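Local structure of VAO-type flavoprotein oxidase VAO615 (Myceliophthora thermophila, 6F72) at residues G214-G219 against T389-H394; K177-I182 against Y207-S212; N429-D434 against D507-G512; F333-N338 against I418-V423. The protein binds one FAD bicovalently and is probably an oxidoreductase whose reduced flavin reacts rapidly with molecular oxygen, although no substrate has been identified. All blocks are in the same frame, centred on the assembly; numbering follows the deposited sequence.

Interaction 1: G214-G219 against T389-H394; sequences GHRIVG and TNYYDH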
loop_
_atom_site.group_PDB
_atom_site.type_symbol
_atom_site.label_atom_id
_atom_site.label_comp_id
_atom_site.label_asym_id
_atom_site.label_seq_id
_atom_site.Cartn_x
_atom_site.Cartn_y
_atom_site.Cartn_z
ATOM N N GLY A 214 4.434 21.348 -13.751
ATOM C CA GLY A 214 3.486 21.138 -14.848
ATOM C C GLY A 214 3.378 19.680 -15.266
ATOM O O GLY A 214 3.177 19.391 -16.443
ATOM N N HIS A 215 3.493 18.771 -14.289
ATOM C CA HIS A 215 3.499 17.314 -14.511
ATOM C C HIS A 215 2.598 16.509 -13.540
ATOM O O HIS A 215 2.177 17.017 -12.489
ATOM C CB HIS A 215 4.933 16.771 -14.466
ATOM C CG HIS A 215 5.830 17.353 -15.514
ATOM N ND1 HIS A 215 6.718 18.369 -15.247
ATOM C CD2 HIS A 215 5.958 17.078 -16.837
ATOM C CE1 HIS A 215 7.362 18.693 -16.357
ATOM N NE2 HIS A 215 6.918 17.926 -17.336
ATOM N N ARG A 216 2.319 15.257 -13.919
ATOM C CA ARG A 216 1.625 14.273 -13.082
ATOM C C ARG A 216 2.590 13.141 -12.761
ATOM O O ARG A 216 3.467 12.819 -13.574
ATOM C CB ARG A 216 0.430 13.681 -13.831
ATOM C CG ARG A 216 -0.553 14.688 -14.399
ATOM C CD ARG A 216 -1.334 14.091 -15.563
ATOM N NE ARG A 216 -2.327 15.032 -16.091
ATOM C CZ ARG A 216 -2.963 14.901 -17.251
ATOM N NH1 ARG A 216 -2.721 13.864 -18.038
ATOM N NH2 ARG A 216 -3.840 15.821 -17.627
ATOM N N ILE A 217 2.442 12.558 -11.574
ATOM C CA ILE A 217 3.141 11.316 -11.209
ATOM C C ILE A 217 2.130 10.237 -10.778
ATOM O O ILE A 217 1.106 10.541 -10.154
ATOM C CB ILE A 217 4.242 11.527 -10.131
ATOM C CG1 ILE A 217 5.108 10.258 -9.969
ATOM C CG2 ILE A 217 3.632 11.982 -8.804
ATOM C CD1 ILE A 217 6.387 10.428 -9.174
ATOM N N VAL A 218 2.451 8.988 -11.116
ATOM C CA VAL A 218 1.647 7.816 -10.760
ATOM C C VAL A 218 1.829 7.446 -9.275
ATOM O O VAL A 218 2.899 6.976 -8.849
ATOM C CB VAL A 218 1.936 6.619 -11.709
ATOM C CG1 VAL A 218 1.168 5.373 -11.298
ATOM C CG2 VAL A 218 1.618 6.992 -13.154
ATOM N N GLY A 219 0.750 7.628 -8.510
ATOM C CA GLY A 219 0.755 7.349 -7.085
ATOM C C GLY A 219 -0.613 6.976 -6.565
ATOM O O GLY A 219 -1.614 7.087 -7.280
ATOM N N THR A 389 -8.437 22.045 -13.912
ATOM C CA THR A 389 -7.349 22.666 -14.681
ATOM C C THR A 389 -6.122 21.760 -14.765
ATOM O O THR A 389 -5.419 21.740 -15.779
ATOM C CB THR A 389 -6.939 24.010 -14.052
ATOM O OG1 THR A 389 -8.116 24.750 -13.728
ATOM C CG2 THR A 389 -6.076 24.845 -15.012
ATOM N N ASN A 390 -5.890 21.007 -13.694
ATOM C CA ASN A 390 -4.710 20.169 -13.550
ATOM C C ASN A 390 -5.076 18.892 -12.809
ATOM O O ASN A 390 -6.219 18.739 -12.358
ATOM C CB ASN A 390 -3.626 20.949 -12.802
ATOM C CG ASN A 390 -4.102 21.446 -11.460
ATOM O OD1 ASN A 390 -4.079 20.716 -10.474
ATOM N ND2 ASN A 390 -4.562 22.689 -11.421
ATOM N N TYR A 391 -4.115 17.982 -12.673
ATOM C CA TYR A 391 -4.348 16.727 -11.963
ATOM C C TYR A 391 -4.478 16.880 -10.454
ATOM O O TYR A 391 -5.368 16.258 -9.860
ATOM C CB TYR A 391 -3.259 15.711 -12.268
ATOM C CG TYR A 391 -3.421 14.396 -11.528
ATOM C CD1 TYR A 391 -4.566 13.607 -11.690
ATOM C CD2 TYR A 391 -2.418 13.939 -10.676
ATOM C CE1 TYR A 391 -4.710 12.404 -11.013
ATOM C CE2 TYR A 391 -2.547 12.736 -10.000
ATOM C CZ TYR A 391 -3.688 11.971 -10.175
ATOM O OH TYR A 391 -3.796 10.780 -9.501
ATOM N N TYR A 392 -3.581 17.668 -9.844
ATOM C CA TYR A 392 -3.565 17.910 -8.396
ATOM C C TYR A 392 -4.962 18.310 -7.920
ATOM O O TYR A 392 -5.506 17.677 -7.011
ATOM C CB TYR A 392 -2.511 18.970 -8.024
ATOM C CG TYR A 392 -2.234 19.126 -6.525
ATOM C CD1 TYR A 392 -3.089 19.880 -5.702
ATOM C CD2 TYR A 392 -1.096 18.541 -5.937
ATOM C CE1 TYR A 392 -2.832 20.031 -4.341
ATOM C CE2 TYR A 392 -0.834 18.685 -4.577
ATOM C CZ TYR A 392 -1.705 19.432 -3.783
ATOM O OH TYR A 392 -1.466 19.577 -2.436
ATOM N N ASP A 393 -5.542 19.319 -8.575
ATOM C CA ASP A 393 -6.908 19.782 -8.302
ATOM C C ASP A 393 -7.948 18.699 -8.390
ATOM O O ASP A 393 -8.790 18.596 -7.499
ATOM C CB ASP A 393 -7.301 20.919 -9.237
ATOM C CG ASP A 393 -6.638 22.222 -8.872
ATOM O OD1 ASP A 393 -5.813 22.250 -7.930
ATOM O OD2 ASP A 393 -6.951 23.226 -9.542
ATOM N N HIS A 394 -7.890 17.905 -9.465
ATOM C CA HIS A 394 -8.789 16.757 -9.652
ATOM C C HIS A 394 -8.666 15.763 -8.502
ATOM O O HIS A 394 -9.684 15.370 -7.917
ATOM C CB HIS A 394 -8.523 16.061 -10.989
ATOM C CG HIS A 394 -9.190 14.727 -11.122
ATOM N ND1 HIS A 394 -10.492 14.587 -11.552
ATOM C CD2 HIS A 394 -8.730 13.472 -10.896
ATOM C CE1 HIS A 394 -10.805 13.304 -11.583
ATOM N NE2 HIS A 394 -9.757 12.606 -11.186
HETATM O O HOH W 1 -1.434 9.639 -9.213
#

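Interaction 2: K177-I182 against Y207-S212; sequences KSTKFI and YAMANS. With NAG (2-acetamido-2-deoxy-beta-D-glucopyranose), chain H.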
loop_
_atom_site.group_PDB
_atom_site.type_symbol
_atom_site.label_atom_id
_atom_site.label_comp_id
_atom_site.label_asym_id
_atom_site.label_seq_id
_atom_site.Cartn_x
_atom_site.Cartn_y
_atom_site.Cartn_z
ATOM N N LYS A 177 13.375 12.917 2.326
ATOM C CA LYS A 177 12.333 13.668 1.608
ATOM C C LYS A 177 12.788 14.467 0.379
ATOM O O LYS A 177 11.980 15.202 -0.208
ATOM C CB LYS A 177 11.604 14.614 2.572
ATOM C CG LYS A 177 10.895 13.947 3.743
ATOM C CD LYS A 177 9.485 13.546 3.375
ATOM C CE LYS A 177 8.639 13.315 4.621
ATOM N NZ LYS A 177 7.540 12.365 4.256
ATOM N N SER A 178 14.054 14.322 -0.016
ATOM C CA SER A 178 14.596 15.030 -1.199
ATOM C C SER A 178 13.744 14.800 -2.446
ATOM O O SER A 178 13.217 13.705 -2.652
ATOM C CB SER A 178 16.025 14.583 -1.481
ATOM O OG SER A 178 15.982 13.232 -1.939
ATOM N N THR A 179 13.561 15.854 -3.233
ATOM C CA THR A 179 12.884 15.764 -4.525
ATOM C C THR A 179 13.693 16.533 -5.583
ATOM O O THR A 179 14.162 17.659 -5.341
ATOM C CB THR A 179 11.443 16.300 -4.475
ATOM O OG1 THR A 179 11.465 17.690 -4.158
ATOM C CG2 THR A 179 10.615 15.590 -3.414
ATOM N N LYS A 180 13.848 15.925 -6.755
ATOM C CA LYS A 180 14.712 16.483 -7.780
ATOM C C LYS A 180 14.037 16.359 -9.143
ATOM O O LYS A 180 13.753 15.243 -9.596
ATOM C CB LYS A 180 16.063 15.758 -7.739
ATOM C CG LYS A 180 17.176 16.356 -8.578
ATOM C CD LYS A 180 18.432 15.527 -8.361
ATOM C CE LYS A 180 19.369 15.568 -9.553
ATOM N NZ LYS A 180 20.036 16.890 -9.635
ATOM N N PHE A 181 13.756 17.507 -9.767
ATOM C CA PHE A 181 13.185 17.548 -11.107
ATOM C C PHE A 181 14.266 17.373 -12.153
ATOM O O PHE A 181 15.206 18.164 -12.222
ATOM C CB PHE A 181 12.382 18.839 -11.356
ATOM C CG PHE A 181 11.816 18.944 -12.759
ATOM C CD1 PHE A 181 10.834 18.054 -13.208
ATOM C CD2 PHE A 181 12.274 19.933 -13.639
ATOM C CE1 PHE A 181 10.316 18.147 -14.500
ATOM C CE2 PHE A 181 11.758 20.035 -14.931
ATOM C CZ PHE A 181 10.779 19.139 -15.364
ATOM N N ILE A 182 14.118 16.327 -12.959
ATOM C CA ILE A 182 15.003 16.048 -14.091
ATOM C C ILE A 182 14.227 16.334 -15.385
ATOM O O ILE A 182 13.368 15.543 -15.800
ATOM C CB ILE A 182 15.562 14.598 -14.056
ATOM C CG1 ILE A 182 16.280 14.317 -12.730
ATOM C CG2 ILE A 182 16.494 14.341 -15.238
ATOM C CD1 ILE A 182 16.424 12.847 -12.393
ATOM N N TYR A 207 2.949 14.694 -5.336
ATOM C CA TYR A 207 1.958 15.454 -6.120
ATOM C C TYR A 207 2.204 16.950 -6.116
ATOM O O TYR A 207 2.059 17.590 -7.162
ATOM C CB TYR A 207 0.519 15.179 -5.660
ATOM C CG TYR A 207 0.071 13.734 -5.772
ATOM C CD1 TYR A 207 0.690 12.844 -6.665
ATOM C CD2 TYR A 207 -0.986 13.259 -4.994
ATOM C CE1 TYR A 207 0.287 11.523 -6.760
ATOM C CE2 TYR A 207 -1.403 11.934 -5.088
ATOM C CZ TYR A 207 -0.765 11.075 -5.968
ATOM O OH TYR A 207 -1.171 9.767 -6.070
ATOM N N ALA A 208 2.560 17.501 -4.948
ATOM C CA ALA A 208 2.965 18.906 -4.833
ATOM C C ALA A 208 4.173 19.196 -5.734
ATOM O O ALA A 208 4.184 20.202 -6.448
ATOM C CB ALA A 208 3.254 19.285 -3.378
ATOM N N MET A 209 5.153 18.289 -5.716
ATOM C CA MET A 209 6.382 18.419 -6.491
ATOM C C MET A 209 6.142 18.312 -8.006
ATOM O O MET A 209 6.648 19.132 -8.779
ATOM C CB MET A 209 7.423 17.402 -6.004
ATOM C CG MET A 209 8.762 17.485 -6.714
ATOM S SD MET A 209 8.901 16.262 -8.025
ATOM C CE MET A 209 10.276 16.930 -8.958
ATOM N N ALA A 210 5.372 17.302 -8.415
ATOM C CA ALA A 210 5.025 17.126 -9.820
ATOM C C ALA A 210 4.196 18.299 -10.338
ATOM O O ALA A 210 4.499 18.827 -11.414
ATOM C CB ALA A 210 4.311 15.794 -10.059
ATOM N N ASN A 211 3.168 18.705 -9.586
ATOM C CA ASN A 211 2.309 19.825 -9.989
ATOM C C ASN A 211 3.103 21.111 -10.265
ATOM O O ASN A 211 2.829 21.806 -11.248
ATOM C CB ASN A 211 1.196 20.117 -8.969
ATOM C CG ASN A 211 0.438 21.383 -9.311
ATOM O OD1 ASN A 211 -0.470 21.363 -10.145
ATOM N ND2 ASN A 211 0.829 22.499 -8.685
ATOM N N SER A 212 4.070 21.418 -9.395
ATOM C CA SER A 212 4.835 22.667 -9.474
ATOM C C SER A 212 5.647 22.790 -10.764
ATOM O O SER A 212 6.027 23.894 -11.150
ATOM C CB SER A 212 5.752 22.831 -8.259
ATOM O OG SER A 212 6.721 21.801 -8.209
HETATM C C1 NAG H . 0.289 23.817 -8.921
HETATM C C2 NAG H . -0.184 24.860 -7.891
HETATM C C3 NAG H . -0.443 26.253 -8.495
HETATM C C4 NAG H . 0.654 26.714 -9.469
HETATM C C5 NAG H . 0.880 25.628 -10.524
HETATM C C6 NAG H . 1.988 26.015 -11.509
HETATM C C7 NAG H . -1.417 23.979 -5.936
HETATM C C8 NAG H . -2.778 23.590 -5.435
HETATM N N2 NAG H . -1.389 24.416 -7.200
HETATM O O3 NAG H . -0.562 27.211 -7.438
HETATM O O4 NAG H . 0.313 27.979 -10.063
HETATM O O5 NAG H . 1.230 24.409 -9.843
HETATM O O6 NAG H . 2.616 24.852 -12.064
HETATM O O7 NAG H . -0.423 23.889 -5.221
#

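Interaction 3: N429-D434 against D507-G512; sequences NAVVTD and DAATPG. With NAG (2-acetamido-2-deoxy-beta-D-glucopyranose), chain G.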
loop_
_atom_site.group_PDB
_atom_site.type_symbol
_atom_site.label_atom_id
_atom_site.label_comp_id
_atom_site.label_asym_id
_atom_site.label_seq_id
_atom_site.Cartn_x
_atom_site.Cartn_y
_atom_site.Cartn_z
ATOM N N ASN A 429 -19.247 -13.060 -15.269
ATOM C CA ASN A 429 -19.631 -11.793 -14.636
ATOM C C ASN A 429 -20.745 -11.933 -13.584
ATOM O O ASN A 429 -20.804 -11.156 -12.610
ATOM C CB ASN A 429 -20.046 -10.753 -15.680
ATOM C CG ASN A 429 -19.925 -9.328 -15.154
ATOM O OD1 ASN A 429 -19.078 -9.042 -14.313
ATOM N ND2 ASN A 429 -20.777 -8.432 -15.647
ATOM N N ALA A 430 -21.630 -12.908 -13.799
ATOM C CA ALA A 430 -22.675 -13.235 -12.832
ATOM C C ALA A 430 -22.041 -13.735 -11.533
ATOM O O ALA A 430 -22.422 -13.279 -10.458
ATOM C CB ALA A 430 -23.641 -14.260 -13.408
ATOM N N VAL A 431 -21.050 -14.626 -11.645
ATOM C CA VAL A 431 -20.257 -15.089 -10.492
ATOM C C VAL A 431 -19.574 -13.911 -9.760
ATOM O O VAL A 431 -19.654 -13.820 -8.520
ATOM C CB VAL A 431 -19.237 -16.194 -10.881
ATOM C CG1 VAL A 431 -18.338 -16.567 -9.705
ATOM C CG2 VAL A 431 -19.954 -17.425 -11.416
ATOM N N VAL A 432 -18.942 -13.010 -10.521
ATOM C CA VAL A 432 -18.330 -11.788 -9.956
ATOM C C VAL A 432 -19.380 -10.984 -9.178
ATOM O O VAL A 432 -19.148 -10.631 -8.013
ATOM C CB VAL A 432 -17.624 -10.917 -11.038
ATOM C CG1 VAL A 432 -17.087 -9.616 -10.449
ATOM C CG2 VAL A 432 -16.487 -11.684 -11.702
ATOM N N THR A 433 -20.530 -10.728 -9.809
ATOM C CA THR A 433 -21.638 -10.000 -9.174
ATOM C C THR A 433 -22.117 -10.709 -7.900
ATOM O O THR A 433 -22.265 -10.064 -6.859
ATOM C CB THR A 433 -22.801 -9.740 -10.155
ATOM O OG1 THR A 433 -22.301 -9.036 -11.298
ATOM C CG2 THR A 433 -23.891 -8.895 -9.511
ATOM N N ASP A 434 -22.301 -12.028 -7.973
ATOM C CA ASP A 434 -22.685 -12.831 -6.804
ATOM C C ASP A 434 -21.670 -12.783 -5.647
ATOM O O ASP A 434 -22.076 -12.827 -4.476
ATOM C CB ASP A 434 -23.018 -14.284 -7.190
ATOM C CG ASP A 434 -24.225 -14.393 -8.133
ATOM O OD1 ASP A 434 -25.069 -13.469 -8.196
ATOM O OD2 ASP A 434 -24.316 -15.420 -8.831
ATOM N N ASP A 507 -11.265 -15.498 -4.048
ATOM C CA ASP A 507 -10.359 -16.195 -4.969
ATOM C C ASP A 507 -11.116 -17.123 -5.907
ATOM O O ASP A 507 -10.974 -17.041 -7.124
ATOM C CB ASP A 507 -9.321 -17.012 -4.191
ATOM C CG ASP A 507 -8.283 -16.154 -3.492
ATOM O OD1 ASP A 507 -8.340 -14.903 -3.563
ATOM O OD2 ASP A 507 -7.403 -16.765 -2.853
ATOM N N ALA A 508 -11.924 -17.999 -5.320
ATOM C CA ALA A 508 -12.727 -18.977 -6.050
ATOM C C ALA A 508 -13.718 -18.336 -7.034
ATOM O O ALA A 508 -13.991 -18.909 -8.107
ATOM C CB ALA A 508 -13.457 -19.891 -5.065
ATOM N N ALA A 509 -14.248 -17.161 -6.676
ATOM C CA ALA A 509 -15.209 -16.458 -7.547
ATOM C C ALA A 509 -14.591 -15.782 -8.775
ATOM O O ALA A 509 -15.322 -15.310 -9.665
ATOM C CB ALA A 509 -16.021 -15.452 -6.760
ATOM N N THR A 510 -13.256 -15.724 -8.817
ATOM C CA THR A 510 -12.549 -14.995 -9.868
ATOM C C THR A 510 -11.296 -15.752 -10.386
ATOM O O THR A 510 -10.163 -15.304 -10.161
ATOM C CB THR A 510 -12.175 -13.566 -9.394
ATOM O OG1 THR A 510 -11.536 -13.641 -8.110
ATOM C CG2 THR A 510 -13.414 -12.640 -9.318
ATOM N N PRO A 511 -11.491 -16.889 -11.098
ATOM C CA PRO A 511 -10.334 -17.669 -11.570
ATOM C C PRO A 511 -9.505 -16.874 -12.567
ATOM O O PRO A 511 -10.068 -16.105 -13.350
ATOM C CB PRO A 511 -10.972 -18.898 -12.247
ATOM C CG PRO A 511 -12.378 -18.927 -11.753
ATOM C CD PRO A 511 -12.757 -17.492 -11.554
ATOM N N GLY A 512 -8.180 -17.027 -12.494
ATOM C CA GLY A 512 -7.233 -16.280 -13.367
ATOM C C GLY A 512 -6.824 -14.925 -12.815
ATOM O O GLY A 512 -5.951 -14.255 -13.361
HETATM C C1 NAG G . -22.327 -16.746 -2.145
HETATM C C2 NAG G . -21.225 -17.614 -2.791
HETATM C C3 NAG G . -21.545 -19.124 -2.839
HETATM C C4 NAG G . -22.286 -19.633 -1.593
HETATM C C5 NAG G . -23.511 -18.740 -1.349
HETATM C C6 NAG G . -24.387 -19.197 -0.184
HETATM C C7 NAG G . -19.825 -16.608 -4.589
HETATM C C8 NAG G . -19.851 -16.134 -6.013
HETATM N N2 NAG G . -20.990 -17.097 -4.134
HETATM O O3 NAG G . -20.344 -19.886 -2.989
HETATM O O4 NAG G . -22.630 -21.023 -1.720
HETATM O O5 NAG G . -23.039 -17.406 -1.085
HETATM O O6 NAG G . -23.716 -18.942 1.059
HETATM O O7 NAG G . -18.799 -16.546 -3.922
#

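Interaction 4: F333-N338 against I418-V423; sequences FLDGGN and IPRSLV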
loop_
_atom_site.group_PDB
_atom_site.type_symbol
_atom_site.label_atom_id
_atom_site.label_comp_id
_atom_site.label_asym_id
_atom_site.label_seq_id
_atom_site.Cartn_x
_atom_site.Cartn_y
_atom_site.Cartn_z
ATOM N N PHE A 333 -14.021 2.616 -21.851
ATOM C CA PHE A 333 -13.733 3.771 -21.010
ATOM C C PHE A 333 -12.301 3.703 -20.479
ATOM O O PHE A 333 -11.580 4.696 -20.516
ATOM C CB PHE A 333 -14.762 3.835 -19.881
ATOM C CG PHE A 333 -14.535 4.937 -18.886
ATOM C CD1 PHE A 333 -14.963 6.244 -19.153
ATOM C CD2 PHE A 333 -13.940 4.664 -17.648
ATOM C CE1 PHE A 333 -14.771 7.261 -18.211
ATOM C CE2 PHE A 333 -13.747 5.677 -16.702
ATOM C CZ PHE A 333 -14.172 6.975 -16.981
ATOM N N LEU A 334 -11.896 2.522 -20.012
ATOM C CA LEU A 334 -10.546 2.301 -19.498
ATOM C C LEU A 334 -9.463 2.314 -20.574
ATOM O O LEU A 334 -8.368 2.834 -20.337
ATOM C CB LEU A 334 -10.472 0.999 -18.716
ATOM C CG LEU A 334 -11.434 0.805 -17.537
ATOM C CD1 LEU A 334 -11.217 -0.587 -17.000
ATOM C CD2 LEU A 334 -11.245 1.836 -16.429
ATOM N N ASP A 335 -9.774 1.744 -21.748
ATOM C CA ASP A 335 -8.866 1.730 -22.909
ATOM C C ASP A 335 -8.579 3.121 -23.480
ATOM O O ASP A 335 -7.609 3.297 -24.215
ATOM C CB ASP A 335 -9.423 0.829 -24.033
ATOM C CG ASP A 335 -9.432 -0.653 -23.662
ATOM O OD1 ASP A 335 -8.642 -1.080 -22.782
ATOM O OD2 ASP A 335 -10.242 -1.399 -24.249
ATOM N N GLY A 336 -9.446 4.085 -23.174
ATOM C CA GLY A 336 -9.270 5.475 -23.582
ATOM C C GLY A 336 -8.396 6.280 -22.629
ATOM O O GLY A 336 -8.249 7.487 -22.808
ATOM N N GLY A 337 -7.824 5.616 -21.620
ATOM C CA GLY A 337 -6.929 6.243 -20.645
ATOM C C GLY A 337 -7.584 6.707 -19.352
ATOM O O GLY A 337 -6.950 7.397 -18.558
ATOM N N ASN A 338 -8.841 6.309 -19.138
ATOM C CA ASN A 338 -9.662 6.770 -18.011
ATOM C C ASN A 338 -9.813 5.706 -16.929
ATOM O O ASN A 338 -9.501 4.542 -17.169
ATOM C CB ASN A 338 -11.055 7.169 -18.501
ATOM C CG ASN A 338 -11.023 7.989 -19.769
ATOM O OD1 ASN A 338 -10.607 9.139 -19.764
ATOM N ND2 ASN A 338 -11.486 7.398 -20.869
ATOM N N ILE A 418 -9.105 -8.554 -10.661
ATOM C CA ILE A 418 -10.147 -9.256 -11.419
ATOM C C ILE A 418 -9.913 -9.083 -12.937
ATOM O O ILE A 418 -10.006 -7.963 -13.446
ATOM C CB ILE A 418 -11.567 -8.783 -10.997
ATOM C CG1 ILE A 418 -11.765 -8.952 -9.470
ATOM C CG2 ILE A 418 -12.649 -9.526 -11.778
ATOM C CD1 ILE A 418 -13.052 -8.376 -8.899
ATOM N N PRO A 419 -9.596 -10.190 -13.651
ATOM C CA PRO A 419 -9.406 -10.171 -15.124
ATOM C C PRO A 419 -10.587 -9.573 -15.888
ATOM O O PRO A 419 -11.740 -9.814 -15.529
ATOM C CB PRO A 419 -9.265 -11.653 -15.497
ATOM C CG PRO A 419 -8.859 -12.347 -14.251
ATOM C CD PRO A 419 -9.237 -11.495 -13.064
ATOM N N ARG A 420 -10.288 -8.793 -16.920
ATOM C CA ARG A 420 -11.290 -8.291 -17.878
ATOM C C ARG A 420 -12.192 -9.376 -18.490
ATOM O O ARG A 420 -13.398 -9.148 -18.675
ATOM C CB ARG A 420 -10.596 -7.537 -19.006
ATOM C CG ARG A 420 -11.513 -6.647 -19.826
ATOM C CD ARG A 420 -10.822 -6.207 -21.104
ATOM N NE ARG A 420 -11.007 -4.774 -21.342
ATOM C CZ ARG A 420 -10.086 -3.838 -21.139
ATOM N NH1 ARG A 420 -8.876 -4.150 -20.697
ATOM N NH2 ARG A 420 -10.377 -2.568 -21.374
ATOM N N SER A 421 -11.614 -10.540 -18.790
ATOM C CA SER A 421 -12.350 -11.626 -19.475
ATOM C C SER A 421 -13.490 -12.191 -18.616
ATOM O O SER A 421 -14.500 -12.645 -19.145
ATOM C CB SER A 421 -11.394 -12.738 -19.914
ATOM O OG SER A 421 -10.574 -13.135 -18.826
ATOM N N LEU A 422 -13.323 -12.135 -17.295
ATOM C CA LEU A 422 -14.378 -12.534 -16.355
ATOM C C LEU A 422 -15.588 -11.606 -16.418
ATOM O O LEU A 422 -16.732 -12.078 -16.475
ATOM C CB LEU A 422 -13.845 -12.669 -14.927
ATOM C CG LEU A 422 -12.850 -13.806 -14.658
ATOM C CD1 LEU A 422 -12.337 -13.703 -13.235
ATOM C CD2 LEU A 422 -13.400 -15.206 -14.917
ATOM N N VAL A 423 -15.324 -10.304 -16.460
ATOM C CA VAL A 423 -16.358 -9.270 -16.510
ATOM C C VAL A 423 -17.096 -9.217 -17.855
ATOM O O VAL A 423 -18.315 -9.056 -17.899
ATOM C CB VAL A 423 -15.762 -7.881 -16.200
ATOM C CG1 VAL A 423 -16.809 -6.797 -16.362
ATOM C CG2 VAL A 423 -15.176 -7.843 -14.795
#

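Interaction 1: G214-G219 against T389-H394
Tyr391 and Arg216 meet near their roots, and the tyrosine can be followed outward from there. Its CB lies 3.6 Å from Arg216 CG, and its own CG is still 4.1 Å from that same arginine carbon. With CG anti to the backbone N (chi1 178°), the ring is carried along 214-219, and CE2 comes within 4.3 Å of Ile217 O. At the tip, Tyr391 OH donates to a water at 2.6 Å. This water in turn donates to Ile217 O (2.9 Å) and accepts from Gly219 N (3.1 Å), which joins the phenol to two backbone groups of the other segment. The guanidinium plane stands 65° from the ring and its polar end is directed elsewhere: Arg216 NE forms a salt bridge with Asp299, while NH1 and NH2 bond to Tyr244 and Gly300. Asp299 also accepts from Tyr391 N, so one carboxylate oxygen serves both segments. Replacing Arg216 with a leucine would remove the guanidinium, which is likely to leave the Asp299 carboxylate without its counter-charge and the Gly300 carbonyl without its donor. At the start of helix 391-399, Asn390 OD1 accepts from Asp393 N at 2.8 Å, nearly straight at 176°. The whole is an N-capped helix docked on strand 215-216 and the chain just after it, consistent with the junction between the FAD-binding and substrate domains of the VAO fold.

Interaction 2: K177-I182 against Y207-S212
Met209, whose side chain reaches across to Thr179 and Phe181, accepts at its backbone O from Ser212 OG over 2.7 Å. The hydroxyl approaches bent, at a C=O...donor angle of 122°, and thereby folds back onto the last turn of helix 203-212. The cross-contact itself is apolar. Because CG of Met209 is anti to the backbone N (chi1 -178°), the thioether chain leaves the helix for the strand, and Met209 CG passes Thr179 CB at 3.7 Å as the two side chains slide by in opposite directions. A bend at chi2 then brings the terminal methyl down on the strand: Met209 CE is 3.6 Å from Phe181 N and 3.7 Å from Phe181 CB, lying at the edge of the phenyl ring near its plane. An alanine at Met209 lacks this reach, so a gap would probably open between helix and strand beside Phe181. Two residues on, Asn211 ND2 is bonded covalently to C1 of an N-linked N-acetylglucosamine. Segment axes 9.7 Å apart and inclined by 29° show a helix running roughly along a strand, and the order strand 179-186, strand 193-198, helix 203-212 makes this a hairpin covered by the following helix within the FAD-binding PCMH-type domain.

Interaction 3: N429-D434 against D507-G512
Val431 presses a methyl group onto a backbone carbonyl: its CG1 stands 3.3 Å from Ala509 O, closer than any other pair across the contact. CG1 is anti to the backbone N (chi1 175°), which takes this branch off helix 426-439 and onto the chain around the end of helix 488-508, at Ala509. The same methyl also meets Ala509 CB at 3.9 Å, so a single valine branch covers both the carbonyl and the side chain of one residue. One position along, the other kind of branch is used: Val432 CG2, anti to its carbonyl carbon, touches Thr510 CG2 at 4.0 Å, with the two side chains crossing at about a right angle. Thr510 thus offers its methyl to the valine while its OG1 is bonded to Met506 O and to Arg416 NE, the latter in strand 412-419. Behind the interface, Asn429 O is gripped twice by one residue, by Thr433 N at 2.8 Å and Thr433 OG1 at 2.9 Å, which arrive from opposite faces of its plane. An N-acetylglucosamine, consistent with the glycan of Asn438, rests its acetyl methyl beside the seam: NAG C8 is 3.4 Å from Val431 O and 4.0 Å from Ala509 CB. Helix 426-439 thus packs its side, through two valines, on Ala509 and Thr510 where another helix runs out, flanked by a sugar probably the one on Asn438.

Interaction 4: F333-N338 against I418-V423
The charged contact is between Asp335 and Arg420, a salt bridge in which Arg420 NH2 lies 2.7 Å from Asp335 OD1. Its N-H...acceptor angle of 120° makes the hydrogen-bond component weak, even though the carboxylate and guanidinium planes are only 26° apart. The two side chains come from opposite directions, and the arginine, with CG anti to its backbone N (chi1 -163°) and bent at chi3, carries its NH2 to the aspartate. Asp335 OD1 also accepts from Ser454 OG, and Arg420 NH2 makes a weak bond to Pro331 O. In fold terms, the bridge links the C-terminal end of helix 316-335 to the first turn of helix 420-424, where edge strand 412-419 of the seven-stranded antiparallel sheet runs into that helix. Leu334 adds only a loose van der Waals approach, its CB 4.4 Å from Arg420 NH2. Hydrogen bonds within 333-338 form the third group. Gly337, at positive phi, closes helix 316-335 in a Schellman motif, with Gly337 N bonded to Leu334 O at 3.1 Å. Asn338 turns back: its ND2 donates to Phe333 O over 2.7 Å in the carbonyl plane, and its CB sits 3.4 Å above the Phe333 ring, offset toward the rim.

In the fold
From the N terminus, interaction 2 closes first, a short loop that brings helix 203-212 back over strand 179-186. The chain leaves that helix for strand 215-216, where interaction 1 opens; the two touch, His215 N lying 3.0 Å from Ala210 O in a probable hydrogen bond. Interaction 1 closes at 389-394, so it ties the FAD-binding domain to a distant part of the chain. Interaction 4 starts within that loop, on helix 316-335, and ends beyond it at the start of helix 420-424, so the two cross. Interaction 3 follows in series, joining helix 426-439 to the end of helix 488-508. It touches interaction 4 through Pro511 and Leu422, and lies about 41 Å from interaction 2, centre to centre.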